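Local coordinates for protein angel homolog 2 (Homo sapiens, PDB 6RW0) that removes 2',3'-cyclic phosphates, as a member of the CCR4 family of deadenylases, and may bind the 3'-untranslated regions of mRNAs, at residues R18-I23 / A393-L398; S335-Y340 / I366-E371; G387-L392 / A423-E428. All coordinates share one frame; numbering follows the deposited sequence.

Interaction 1: residues R18-I23 / A393-L398; sequences RNWEYI and ARLSLL
W20-Y22 run antiparallel to A393-L395, with E21 and R394 as the hydrogen-bonded pair, and the ladder continues through S396 N to N19 O. S396 OG accepts from N19 N at 2.8 Å in an almost straight bond. The bend at chi3 of R18 (67°) places NE to donate to S396 O at 2.7 Å, with the acceptor in the guanidinium plane. R18 NH2 reaches L395 O at 3.2 Å from above that carbonyl's plane, and R18 NH1 bonds to P420 O. L395 CD2 sits over the centre of the guanidinium face. An alanine at R18 would probably leave S396 O without its side-chain donor and open a gap over L395 CD2. Strand 20-22 is an outermost strand in one of the two sheets of the DNase I-like fold. On the face of E21 and R394, the extended glutamate offers OE1 to R394 NE (3.0 Å) and NH2 (3.2 Å), a side-on salt bridge with the carboxylate turned 55° from the guanidinium. I23 CD1 lies over the centre of that guanidinium, whose NH1 bonds to V339 O. On the other face, A393 CB makes a CH-pi contact 4.1 Å from the Y22 ring centroid and touches W20 CE3 at 3.8 Å.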
ATOM      1  N   ARG A  18      17.062  12.197  -0.286  1.00 19.45           N
ATOM      2  CA  ARG A  18      15.782  11.970  -0.969  1.00 18.92           C
ATOM      3  C   ARG A  18      15.457  13.313  -1.628  1.00 20.54           C
ATOM      4  O   ARG A  18      15.326  14.279  -0.911  1.00 23.69           O
ATOM      5  CB  ARG A  18      14.734  11.499   0.033  1.00 20.17           C
ATOM      6  CG  ARG A  18      15.102  10.168   0.663  1.00 18.64           C
ATOM      7  CD  ARG A  18      13.911   9.506   1.317  1.00 17.98           C
ATOM      8  NE  ARG A  18      12.960   9.118   0.304  1.00 17.42           N
ATOM      9  CZ  ARG A  18      11.740   8.682   0.544  1.00 17.20           C
ATOM     10  NH1 ARG A  18      11.337   8.512   1.789  1.00 18.18           N
ATOM     11  NH2 ARG A  18      10.939   8.425  -0.467  1.00 16.31           N
ATOM     12  N   ASN A  19      15.327  13.331  -2.931  1.00 22.36           N
ATOM     13  CA  ASN A  19      15.105  14.559  -3.720  1.00 24.27           C
ATOM     14  C   ASN A  19      13.721  14.576  -4.338  1.00 21.76           C
ATOM     15  O   ASN A  19      13.219  13.539  -4.615  1.00 22.56           O
ATOM     16  CB  ASN A  19      16.053  14.605  -4.918  1.00 29.24           C
ATOM     17  CG  ASN A  19      17.470  14.220  -4.575  1.00 32.42           C
ATOM     18  OD1 ASN A  19      17.930  13.131  -4.873  1.00 38.44           O
ATOM     19  ND2 ASN A  19      18.156  15.121  -3.923  1.00 32.73           N
ATOM     20  N   TRP A  20      13.158  15.750  -4.557  1.00 24.45           N
ATOM     21  CA  TRP A  20      11.927  15.844  -5.357  1.00 29.90           C
ATOM     22  C   TRP A  20      12.364  15.716  -6.808  1.00 32.39           C
ATOM     23  O   TRP A  20      13.173  16.518  -7.244  1.00 38.14           O
ATOM     24  CB  TRP A  20      11.217  17.171  -5.137  1.00 32.38           C
ATOM     25  CG  TRP A  20      10.260  17.177  -3.998  1.00 33.70           C
ATOM     26  CD1 TRP A  20      10.356  17.919  -2.866  1.00 37.14           C
ATOM     27  CD2 TRP A  20       9.077  16.379  -3.859  1.00 33.26           C
ATOM     28  NE1 TRP A  20       9.311  17.643  -2.034  1.00 38.60           N
ATOM     29  CE2 TRP A  20       8.522  16.694  -2.611  1.00 36.23           C
ATOM     30  CE3 TRP A  20       8.464  15.406  -4.639  1.00 32.45           C
ATOM     31  CZ2 TRP A  20       7.352  16.099  -2.158  1.00 36.50           C
ATOM     32  CZ3 TRP A  20       7.302  14.828  -4.198  1.00 32.61           C
ATOM     33  CH2 TRP A  20       6.756  15.177  -2.978  1.00 37.43           C
ATOM     34  N   GLU A  21      11.931  14.693  -7.499  1.00 28.96           N
ATOM     35  CA  GLU A  21      12.185  14.525  -8.919  1.00 28.80           C
ATOM     36  C   GLU A  21      10.925  14.961  -9.647  1.00 28.09           C
ATOM     37  O   GLU A  21       9.850  14.395  -9.416  1.00 26.76           O
ATOM     38  CB  GLU A  21      12.481  13.071  -9.274  1.00 35.55           C
ATOM     39  CG  GLU A  21      13.741  12.509  -8.687  1.00 44.11           C
ATOM     40  CD  GLU A  21      13.951  11.061  -9.090  1.00 48.89           C
ATOM     41  OE1 GLU A  21      12.998  10.429  -9.607  1.00 46.89           O
ATOM     42  OE2 GLU A  21      15.076  10.561  -8.890  1.00 50.71           O
ATOM     43  N   TYR A  22      11.050  15.970 -10.492  1.00 30.91           N
ATOM     44  CA  TYR A  22       9.943  16.435 -11.309  1.00 32.03           C
ATOM     45  C   TYR A  22       9.905  15.633 -12.596  1.00 34.58           C
ATOM     46  O   TYR A  22      10.941  15.374 -13.216  1.00 37.44           O
ATOM     47  CB  TYR A  22      10.098  17.930 -11.574  1.00 32.05           C
ATOM     48  CG  TYR A  22       9.758  18.714 -10.328  1.00 40.11           C
ATOM     49  CD1 TYR A  22       8.452  19.103 -10.072  1.00 43.57           C
ATOM     50  CD2 TYR A  22      10.729  19.017  -9.381  1.00 45.39           C
ATOM     51  CE1 TYR A  22       8.123  19.797  -8.925  1.00 48.03           C
ATOM     52  CE2 TYR A  22      10.409  19.711  -8.225  1.00 48.30           C
ATOM     53  CZ  TYR A  22       9.103  20.099  -8.004  1.00 51.48           C
ATOM     54  OH  TYR A  22       8.771  20.792  -6.862  1.00 55.87           O
ATOM     55  N   ILE A  23       8.704  15.211 -12.969  1.00 33.49           N
ATOM     56  CA  ILE A  23       8.520  14.324 -14.098  1.00 42.13           C
ATOM     57  C   ILE A  23       8.159  15.125 -15.343  1.00 47.35           C
ATOM     58  O   ILE A  23       8.764  16.155 -15.627  1.00 50.55           O
ATOM     59  CB  ILE A  23       7.440  13.274 -13.803  1.00 43.45           C
ATOM     60  CG1 ILE A  23       7.695  12.587 -12.462  1.00 43.87           C
ATOM     61  CG2 ILE A  23       7.395  12.263 -14.930  1.00 46.34           C
ATOM     62  CD1 ILE A  23       8.972  11.774 -12.396  1.00 45.32           C
ATOM     63  N   ALA A 393       5.576  15.022  -9.664  1.00 20.01           N
ATOM     64  CA  ALA A 393       6.833  14.856  -8.950  1.00 21.34           C
ATOM     65  C   ALA A 393       6.718  13.686  -7.985  1.00 19.68           C
ATOM     66  O   ALA A 393       5.622  13.285  -7.585  1.00 18.33           O
ATOM     67  CB  ALA A 393       7.191  16.121  -8.164  1.00 23.55           C
ATOM     68  N   ARG A 394       7.875  13.154  -7.601  1.00 19.69           N
ATOM     69  CA  ARG A 394       7.944  12.095  -6.606  1.00 19.16           C
ATOM     70  C   ARG A 394       9.185  12.312  -5.751  1.00 18.34           C
ATOM     71  O   ARG A 394      10.158  12.931  -6.187  1.00 21.15           O
ATOM     72  CB  ARG A 394       7.998  10.708  -7.251  1.00 21.27           C
ATOM     73  CG  ARG A 394       9.219  10.490  -8.109  1.00 22.68           C
ATOM     74  CD  ARG A 394       9.118   9.198  -8.907  1.00 25.37           C
ATOM     75  NE  ARG A 394      10.279   9.113  -9.781  1.00 29.93           N
ATOM     76  CZ  ARG A 394      10.312   8.493 -10.952  1.00 34.45           C
ATOM     77  NH1 ARG A 394       9.242   7.867 -11.420  1.00 33.38           N
ATOM     78  NH2 ARG A 394      11.436   8.504 -11.655  1.00 38.69           N
ATOM     79  N   LEU A 395       9.145  11.791  -4.527  1.00 18.40           N
ATOM     80  CA  LEU A 395      10.270  11.911  -3.598  1.00 17.86           C
ATOM     81  C   LEU A 395      11.156  10.685  -3.771  1.00 16.27           C
ATOM     82  O   LEU A 395      10.754   9.568  -3.433  1.00 17.30           O
ATOM     83  CB  LEU A 395       9.781  12.002  -2.158  1.00 19.24           C
ATOM     84  CG  LEU A 395      10.885  12.243  -1.119  1.00 20.30           C
ATOM     85  CD1 LEU A 395      11.430  13.640  -1.319  1.00 23.88           C
ATOM     86  CD2 LEU A 395      10.380  12.043   0.288  1.00 22.14           C
ATOM     87  N   SER A 396      12.375  10.889  -4.257  1.00 17.64           N
ATOM     88  CA  SER A 396      13.190   9.753  -4.672  1.00 17.57           C
ATOM     89  C   SER A 396      13.485   8.812  -3.505  1.00 17.86           C
ATOM     90  O   SER A 396      13.603   9.225  -2.346  1.00 18.62           O
ATOM     91  CB  SER A 396      14.480  10.243  -5.322  1.00 20.24           C
ATOM     92  OG  SER A 396      15.289  10.955  -4.411  1.00 21.20           O
ATOM     93  N   LEU A 397      13.627   7.524  -3.816  1.00 17.60           N
ATOM     94  CA  LEU A 397      13.859   6.431  -2.848  1.00 16.58           C
ATOM     95  C   LEU A 397      15.376   6.218  -2.715  1.00 19.06           C
ATOM     96  O   LEU A 397      16.131   7.035  -3.189  1.00 18.95           O
ATOM     97  CB  LEU A 397      13.060   5.218  -3.359  1.00 16.72           C
ATOM     98  CG  LEU A 397      11.587   5.221  -2.974  1.00 16.50           C
ATOM     99  CD1 LEU A 397      10.865   4.116  -3.719  1.00 17.43           C
ATOM    100  CD2 LEU A 397      11.409   5.053  -1.482  1.00 19.64           C
ATOM    101  N   LEU A 398      15.786   5.198  -1.995  1.00 18.74           N
ATOM    102  CA  LEU A 398      17.195   4.896  -1.717  1.00 16.50           C
ATOM    103  C   LEU A 398      17.485   3.445  -2.060  1.00 16.51           C
ATOM    104  O   LEU A 398      16.587   2.700  -2.327  1.00 17.89           O
ATOM    105  CB  LEU A 398      17.448   5.155  -0.234  1.00 18.18           C
ATOM    106  CG  LEU A 398      17.171   6.569   0.250  1.00 18.71           C
ATOM    107  CD1 LEU A 398      17.313   6.632   1.748  1.00 20.12           C
ATOM    108  CD2 LEU A 398      18.100   7.564  -0.414  1.00 19.33           C
TER

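Interaction 2: residues S335-Y340 / I366-E371; sequences SLSSVY and IFYSAE
Y368 holds CG between its backbone N and carbonyl carbon (chi1 65°), which directs CG toward S337, while S335 sets OG anti to its own N (chi1 179°), which points it at A370 O. The Y368 ring lies with one face against S337 CB, a CH-pi contact 4.0 Å from the centroid, and S337 OG comes to 3.4 Å from A370 CB. V339 and I366 lie side by side, pointing the same way, with CG2 to CG2 at 3.7 Å; the same V339 CG2 touches Y368 CD2 at 3.8 Å. Strand 336-338 here adds to strand 359-369 in antiparallel fashion, in one of the two sheets of the DNase I-like fold. S337 and Y368 exchange two backbone bonds, flanked by A370 N to S335 O and V339 N to I366 O. On the opposite sheet face, L336 and F367 both pack on I249 of helix 244-251.

S335 OG donates to A370 O at 2.7 Å, nearly along the C=O axis, and accepts from a water that also donates to E371 O. S338 OG donates to Y340 O at 2.8 Å and accepts a hydrogen bond from a second water, itself an acceptor from I366 N. A third water donates to S338 O and lies 2.6 Å from Y368 OH. The two hydroxyls of S335 and S338 thus each join a backbone carbonyl to a water, so the pairing of this short strand rests on side-chain and solvent bonds as well as on its backbone ladder.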
ATOM      1  N   SER A 335      -6.518   1.268 -15.520  1.00 19.52           N
ATOM      2  CA  SER A 335      -5.284   1.617 -16.220  1.00 19.24           C
ATOM      3  C   SER A 335      -4.399   2.303 -15.185  1.00 19.03           C
ATOM      4  O   SER A 335      -4.505   3.516 -14.963  1.00 20.87           O
ATOM      5  CB  SER A 335      -5.575   2.510 -17.405  1.00 24.01           C
ATOM      6  OG  SER A 335      -4.377   2.865 -18.068  1.00 30.56           O
ATOM      7  N   LEU A 336      -3.539   1.519 -14.536  1.00 18.29           N
ATOM      8  CA  LEU A 336      -2.753   1.989 -13.406  1.00 16.93           C
ATOM      9  C   LEU A 336      -1.270   2.035 -13.733  1.00 18.92           C
ATOM     10  O   LEU A 336      -0.719   1.099 -14.321  1.00 23.47           O
ATOM     11  CB  LEU A 336      -2.928   1.058 -12.212  1.00 18.50           C
ATOM     12  CG  LEU A 336      -4.366   0.928 -11.735  1.00 18.63           C
ATOM     13  CD1 LEU A 336      -4.500  -0.162 -10.675  1.00 19.83           C
ATOM     14  CD2 LEU A 336      -4.857   2.258 -11.187  1.00 21.25           C
ATOM     15  N   SER A 337      -0.633   3.124 -13.321  1.00 17.41           N
ATOM     16  CA  SER A 337       0.807   3.285 -13.377  1.00 17.90           C
ATOM     17  C   SER A 337       1.344   3.321 -11.957  1.00 16.70           C
ATOM     18  O   SER A 337       0.613   3.576 -11.002  1.00 17.35           O
ATOM     19  CB  SER A 337       1.169   4.597 -14.075  1.00 20.07           C
ATOM     20  OG  SER A 337       0.858   4.541 -15.456  1.00 23.34           O
ATOM     21  N   SER A 338       2.640   3.065 -11.830  1.00 17.53           N
ATOM     22  CA  SER A 338       3.335   3.155 -10.557  1.00 16.18           C
ATOM     23  C   SER A 338       4.079   4.480 -10.502  1.00 15.80           C
ATOM     24  O   SER A 338       4.734   4.874 -11.471  1.00 17.83           O
ATOM     25  CB  SER A 338       4.331   2.006 -10.408  1.00 17.52           C
ATOM     26  OG  SER A 338       5.169   2.188  -9.275  1.00 16.88           O
ATOM     27  N   VAL A 339       4.002   5.159  -9.359  1.00 16.54           N
ATOM     28  CA  VAL A 339       4.745   6.407  -9.194  1.00 17.40           C
ATOM     29  C   VAL A 339       6.236   6.177  -9.406  1.00 16.70           C
ATOM     30  O   VAL A 339       6.908   6.948 -10.101  1.00 18.11           O
ATOM     31  CB  VAL A 339       4.461   7.044  -7.822  1.00 16.52           C
ATOM     32  CG1 VAL A 339       5.506   8.127  -7.494  1.00 17.17           C
ATOM     33  CG2 VAL A 339       3.058   7.620  -7.810  1.00 17.69           C
ATOM     34  N   TYR A 340       6.777   5.132  -8.790  1.00 16.14           N
ATOM     35  CA  TYR A 340       8.196   4.831  -8.844  1.00 15.46           C
ATOM     36  C   TYR A 340       8.512   3.804  -9.920  1.00 16.51           C
ATOM     37  O   TYR A 340       7.686   2.953 -10.260  1.00 17.60           O
ATOM     38  CB  TYR A 340       8.650   4.341  -7.479  1.00 16.18           C
ATOM     39  CG  TYR A 340       8.570   5.419  -6.425  1.00 14.90           C
ATOM     40  CD1 TYR A 340       9.598   6.322  -6.267  1.00 15.54           C
ATOM     41  CD2 TYR A 340       7.459   5.555  -5.612  1.00 16.10           C
ATOM     42  CE1 TYR A 340       9.544   7.313  -5.300  1.00 16.04           C
ATOM     43  CE2 TYR A 340       7.386   6.554  -4.658  1.00 15.66           C
ATOM     44  CZ  TYR A 340       8.431   7.428  -4.502  1.00 15.25           C
ATOM     45  OH  TYR A 340       8.347   8.401  -3.530  1.00 17.18           O
ATOM     46  N   ILE A 366       2.743   3.450  -4.697  1.00 14.16           N
ATOM     47  CA  ILE A 366       1.620   4.326  -5.016  1.00 15.05           C
ATOM     48  C   ILE A 366       1.284   4.064  -6.478  1.00 14.46           C
ATOM     49  O   ILE A 366       2.092   4.365  -7.369  1.00 15.89           O
ATOM     50  CB  ILE A 366       1.927   5.810  -4.780  1.00 15.01           C
ATOM     51  CG1 ILE A 366       2.280   6.097  -3.317  1.00 16.04           C
ATOM     52  CG2 ILE A 366       0.695   6.634  -5.169  1.00 16.17           C
ATOM     53  CD1 ILE A 366       2.795   7.510  -3.036  1.00 17.15           C
ATOM     54  N   PHE A 367       0.114   3.488  -6.730  1.00 14.84           N
ATOM     55  CA  PHE A 367      -0.407   3.290  -8.072  1.00 14.87           C
ATOM     56  C   PHE A 367      -1.465   4.353  -8.338  1.00 15.25           C
ATOM     57  O   PHE A 367      -2.137   4.822  -7.415  1.00 16.18           O
ATOM     58  CB  PHE A 367      -1.043   1.912  -8.193  1.00 15.82           C
ATOM     59  CG  PHE A 367      -0.081   0.766  -8.035  1.00 15.14           C
ATOM     60  CD1 PHE A 367       0.790   0.437  -9.053  1.00 16.54           C
ATOM     61  CD2 PHE A 367      -0.097  -0.023  -6.888  1.00 15.17           C
ATOM     62  CE1 PHE A 367       1.647  -0.648  -8.925  1.00 16.58           C
ATOM     63  CE2 PHE A 367       0.748  -1.116  -6.761  1.00 15.77           C
ATOM     64  CZ  PHE A 367       1.631  -1.412  -7.769  1.00 16.04           C
ATOM     65  N   TYR A 368      -1.593   4.758  -9.600  1.00 15.12           N
ATOM     66  CA  TYR A 368      -2.552   5.804  -9.936  1.00 15.87           C
ATOM     67  C   TYR A 368      -3.100   5.605 -11.344  1.00 15.67           C
ATOM     68  O   TYR A 368      -2.435   5.043 -12.214  1.00 16.30           O
ATOM     69  CB  TYR A 368      -1.919   7.198  -9.806  1.00 17.36           C
ATOM     70  CG  TYR A 368      -0.791   7.477 -10.787  1.00 18.14           C
ATOM     71  CD1 TYR A 368      -1.005   8.242 -11.924  1.00 18.07           C
ATOM     72  CD2 TYR A 368       0.493   6.977 -10.570  1.00 17.89           C
ATOM     73  CE1 TYR A 368       0.021   8.503 -12.825  1.00 18.79           C
ATOM     74  CE2 TYR A 368       1.520   7.230 -11.465  1.00 18.88           C
ATOM     75  CZ  TYR A 368       1.280   7.990 -12.592  1.00 19.66           C
ATOM     76  OH  TYR A 368       2.290   8.250 -13.495  1.00 23.87           O
ATOM     77  N   SER A 369      -4.328   6.089 -11.550  1.00 16.88           N
ATOM     78  CA  SER A 369      -4.957   6.065 -12.862  1.00 18.82           C
ATOM     79  C   SER A 369      -4.169   6.897 -13.843  1.00 20.85           C
ATOM     80  O   SER A 369      -3.951   8.087 -13.606  1.00 22.64           O
ATOM     81  CB  SER A 369      -6.319   6.743 -12.765  1.00 25.12           C
ATOM     82  OG  SER A 369      -7.208   5.950 -12.049  1.00 31.52           O
ATOM     83  N   ALA A 370      -3.813   6.308 -14.980  1.00 22.12           N
ATOM     84  CA  ALA A 370      -3.051   7.078 -15.952  1.00 32.17           C
ATOM     85  C   ALA A 370      -3.313   6.614 -17.376  1.00 42.66           C
ATOM     86  O   ALA A 370      -3.624   5.445 -17.626  1.00 36.37           O
ATOM     87  CB  ALA A 370      -1.541   7.003 -15.674  1.00 36.05           C
ATOM     88  N   GLU A 371      -3.161   7.558 -18.305  1.00 54.73           N
ATOM     89  CA  GLU A 371      -3.177   7.284 -19.734  1.00 61.67           C
ATOM     90  C   GLU A 371      -1.968   6.433 -20.104  1.00 59.13           C
ATOM     91  O   GLU A 371      -2.085   5.446 -20.823  1.00 57.80           O
ATOM     92  CB  GLU A 371      -3.106   8.589 -20.533  1.00 69.11           C
ATOM     93  CG  GLU A 371      -4.107   9.651 -20.123  1.00 74.90           C
ATOM     94  CD  GLU A 371      -5.489   9.411 -20.694  1.00 80.27           C
ATOM     95  OE1 GLU A 371      -5.740   8.296 -21.198  1.00 82.75           O
ATOM     96  OE2 GLU A 371      -6.323  10.340 -20.642  1.00 81.45           O
TER
HETATM   97  O   HOH W   1      -4.428   3.602 -20.745  1.00 53.72           O
HETATM   98  O   HOH W   2       5.180   3.109  -6.636  1.00 15.39           O
HETATM   99  O   HOH W   3       4.539   6.860 -13.495  1.00 32.59           O

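Interaction 3: residues G387-L392 / A423-E428; sequences GGLKLL and AKFRLE
L392 crosses R426 at about a right angle, its CD2 lying over the centre of the guanidinium, 3.9 Å above the plane. The other branch, CD1, comes to 3.5 Å from K424 CE; L392 thus packs against both basic side chains. R426 NE forms a salt bridge to D51 of strand 49-58, the next strand of this DNase I-like sheet, which is likely to steady the flat group under the leucine. Strands 390-392 and 423-428 are antiparallel neighbours in that sheet: K390 and R426 are the hydrogen-bonded pair, with bonds in both directions, and L392 N adds one to K424 O. On the other side of the sheet, L391 and F425 cross obliquely, L391 CD1 standing 3.9 Å from F425 CE1 and 3.9 Å from A423 CB. The F425 ring meets that of Y368 beyond it, with the planes about 50° apart. L389 CD2 touches L427 CB at 3.9 Å. K390, bent at chi2 (-84°) and chi4, stands across E428 at about a right angle, and its NZ forms a salt bridge with E428 OE2 at 3.2 Å, the hydrogen bond weak. Near G388, one water donates to G388 O at 2.8 Å and accepts from E428 N at 3.0 Å.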
ATOM      1  N   GLY A 387     -10.331   8.368 -16.073  1.00 58.14           N
ATOM      2  CA  GLY A 387     -10.013   9.451 -15.126  1.00 50.59           C
ATOM      3  C   GLY A 387      -8.526   9.498 -14.855  1.00 43.36           C
ATOM      4  O   GLY A 387      -8.124   9.183 -13.764  1.00 41.78           O
ATOM      5  N   GLY A 388      -7.727   9.899 -15.827  1.00 35.34           N
ATOM      6  CA  GLY A 388      -6.269   9.930 -15.666  1.00 32.66           C
ATOM      7  C   GLY A 388      -5.765  11.044 -14.758  1.00 29.72           C
ATOM      8  O   GLY A 388      -6.383  12.092 -14.675  1.00 29.86           O
ATOM      9  N   LEU A 389      -4.635  10.819 -14.106  1.00 24.32           N
ATOM     10  CA  LEU A 389      -3.939  11.826 -13.287  1.00 24.08           C
ATOM     11  C   LEU A 389      -2.559  12.021 -13.902  1.00 25.20           C
ATOM     12  O   LEU A 389      -2.050  11.094 -14.482  1.00 26.95           O
ATOM     13  CB  LEU A 389      -3.789  11.314 -11.859  1.00 21.27           C
ATOM     14  CG  LEU A 389      -5.059  11.295 -11.028  1.00 20.72           C
ATOM     15  CD1 LEU A 389      -4.815  10.525  -9.743  1.00 23.46           C
ATOM     16  CD2 LEU A 389      -5.531  12.704 -10.742  1.00 22.60           C
ATOM     17  N   LYS A 390      -1.999  13.211 -13.787  1.00 22.05           N
ATOM     18  CA  LYS A 390      -0.624  13.467 -14.245  1.00 23.96           C
ATOM     19  C   LYS A 390       0.284  13.436 -13.021  1.00 22.42           C
ATOM     20  O   LYS A 390      -0.042  14.060 -12.032  1.00 24.28           O
ATOM     21  CB  LYS A 390      -0.516  14.820 -14.945  1.00 30.86           C
ATOM     22  CG  LYS A 390      -1.448  14.987 -16.126  1.00 46.45           C
ATOM     23  CD  LYS A 390      -0.908  14.417 -17.406  1.00 57.37           C
ATOM     24  CE  LYS A 390      -1.647  14.935 -18.626  1.00 63.02           C
ATOM     25  NZ  LYS A 390      -1.823  16.408 -18.592  1.00 65.01           N
ATOM     26  N   LEU A 391       1.353  12.671 -13.095  1.00 21.32           N
ATOM     27  CA  LEU A 391       2.351  12.668 -12.035  1.00 18.85           C
ATOM     28  C   LEU A 391       3.270  13.863 -12.245  1.00 20.56           C
ATOM     29  O   LEU A 391       3.960  13.950 -13.266  1.00 23.68           O
ATOM     30  CB  LEU A 391       3.162  11.378 -12.055  1.00 20.86           C
ATOM     31  CG  LEU A 391       4.260  11.326 -10.996  1.00 19.68           C
ATOM     32  CD1 LEU A 391       3.682  11.356  -9.603  1.00 19.07           C
ATOM     33  CD2 LEU A 391       5.104  10.078 -11.184  1.00 23.43           C
ATOM     34  N   LEU A 392       3.271  14.785 -11.287  1.00 19.20           N
ATOM     35  CA  LEU A 392       4.125  15.961 -11.392  1.00 20.42           C
ATOM     36  C   LEU A 392       5.505  15.732 -10.788  1.00 20.10           C
ATOM     37  O   LEU A 392       6.507  16.214 -11.331  1.00 23.59           O
ATOM     38  CB  LEU A 392       3.467  17.136 -10.670  1.00 20.74           C
ATOM     39  CG  LEU A 392       2.111  17.616 -11.178  1.00 23.83           C
ATOM     40  CD1 LEU A 392       1.584  18.733 -10.271  1.00 27.71           C
ATOM     41  CD2 LEU A 392       2.240  18.093 -12.615  1.00 27.97           C
ATOM     42  N   ALA A 423       4.137  11.482  -3.607  1.00 16.03           N
ATOM     43  CA  ALA A 423       3.916  11.895  -4.980  1.00 15.88           C
ATOM     44  C   ALA A 423       3.072  13.155  -5.002  1.00 16.87           C
ATOM     45  O   ALA A 423       2.213  13.357  -4.138  1.00 17.44           O
ATOM     46  CB  ALA A 423       3.164  10.813  -5.754  1.00 18.44           C
ATOM     47  N   LYS A 424       3.282  13.972  -6.030  1.00 17.13           N
ATOM     48  CA  LYS A 424       2.395  15.091  -6.321  1.00 19.69           C
ATOM     49  C   LYS A 424       1.711  14.840  -7.657  1.00 17.47           C
ATOM     50  O   LYS A 424       2.385  14.570  -8.660  1.00 19.73           O
ATOM     51  CB  LYS A 424       3.122  16.429  -6.366  1.00 26.58           C
ATOM     52  CG  LYS A 424       2.133  17.585  -6.524  1.00 35.18           C
ATOM     53  CD  LYS A 424       2.705  18.926  -6.087  1.00 41.82           C
ATOM     54  CE  LYS A 424       2.285  20.023  -7.051  1.00 47.92           C
ATOM     55  NZ  LYS A 424       2.434  21.381  -6.474  1.00 52.52           N
ATOM     56  N   PHE A 425       0.394  14.953  -7.651  1.00 19.92           N
ATOM     57  CA  PHE A 425      -0.444  14.680  -8.831  1.00 20.47           C
ATOM     58  C   PHE A 425      -1.179  15.937  -9.294  1.00 21.93           C
ATOM     59  O   PHE A 425      -1.389  16.829  -8.514  1.00 22.05           O
ATOM     60  CB  PHE A 425      -1.509  13.630  -8.510  1.00 19.19           C
ATOM     61  CG  PHE A 425      -0.971  12.257  -8.215  1.00 17.27           C
ATOM     62  CD1 PHE A 425      -0.426  11.469  -9.205  1.00 18.70           C
ATOM     63  CD2 PHE A 425      -1.029  11.752  -6.935  1.00 16.92           C
ATOM     64  CE1 PHE A 425       0.070  10.213  -8.916  1.00 17.85           C
ATOM     65  CE2 PHE A 425      -0.527  10.501  -6.652  1.00 16.97           C
ATOM     66  CZ  PHE A 425       0.013   9.733  -7.640  1.00 16.49           C
ATOM     67  N   ARG A 426      -1.551  15.942 -10.563  1.00 20.92           N
ATOM     68  CA  ARG A 426      -2.371  17.008 -11.153  1.00 21.27           C
ATOM     69  C   ARG A 426      -3.623  16.375 -11.766  1.00 23.39           C
ATOM     70  O   ARG A 426      -3.484  15.458 -12.535  1.00 24.17           O
ATOM     71  CB  ARG A 426      -1.622  17.747 -12.263  1.00 23.13           C
ATOM     72  CG  ARG A 426      -2.511  18.708 -13.034  1.00 25.62           C
ATOM     73  CD  ARG A 426      -1.728  19.833 -13.676  1.00 27.85           C
ATOM     74  NE  ARG A 426      -1.070  20.648 -12.689  1.00 28.10           N
ATOM     75  CZ  ARG A 426       0.010  21.372 -12.928  1.00 32.31           C
ATOM     76  NH1 ARG A 426       0.500  21.430 -14.145  1.00 33.76           N
ATOM     77  NH2 ARG A 426       0.588  22.042 -11.960  1.00 33.82           N
ATOM     78  N   LEU A 427      -4.800  16.865 -11.424  1.00 22.18           N
ATOM     79  CA  LEU A 427      -6.030  16.473 -12.122  1.00 24.48           C
ATOM     80  C   LEU A 427      -6.351  17.645 -13.053  1.00 27.54           C
ATOM     81  O   LEU A 427      -6.598  18.714 -12.552  1.00 26.66           O
ATOM     82  CB  LEU A 427      -7.141  16.254 -11.105  1.00 24.66           C
ATOM     83  CG  LEU A 427      -8.519  16.037 -11.710  1.00 26.95           C
ATOM     84  CD1 LEU A 427      -8.525  14.827 -12.612  1.00 30.52           C
ATOM     85  CD2 LEU A 427      -9.559  15.919 -10.621  1.00 32.85           C
ATOM     86  N   GLU A 428      -6.264  17.434 -14.350  1.00 30.44           N
ATOM     87  CA  GLU A 428      -6.613  18.462 -15.321  1.00 33.66           C
ATOM     88  C   GLU A 428      -8.129  18.594 -15.402  1.00 35.69           C
ATOM     89  O   GLU A 428      -8.848  17.593 -15.452  1.00 37.18           O
ATOM     90  CB  GLU A 428      -6.082  18.088 -16.703  1.00 39.35           C
ATOM     91  CG  GLU A 428      -4.587  17.892 -16.766  1.00 44.77           C
ATOM     92  CD  GLU A 428      -3.826  19.194 -16.877  1.00 50.46           C
ATOM     93  OE1 GLU A 428      -4.449  20.273 -16.757  1.00 52.94           O
ATOM     94  OE2 GLU A 428      -2.598  19.131 -17.092  1.00 50.90           O
TER
HETATM   95  O   HOH W   4      -5.585  14.679 -15.326  1.00 37.72           O

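In the fold
From the N terminus, residues 18-23 pair with 393-398, some 370 residues on, so interaction 1 closes a loop holding most of the chain. Interaction 2 lies within that loop, closing a 25-residue excursion. After an unmodelled stretch, 387-392 opens interaction 3, which closes at 423-428; interactions 1 and 3 share strand 390-395 and, since their segments alternate, cross along the chain, whereas 2 and 3 follow in series. Interactions 1 and 3 build the same sheet, from its outermost strand inwards, and interaction 2 belongs to the other sheet. The two sheets meet where S369 O bonds to L389 N and Y340 OH bonds to L395 O.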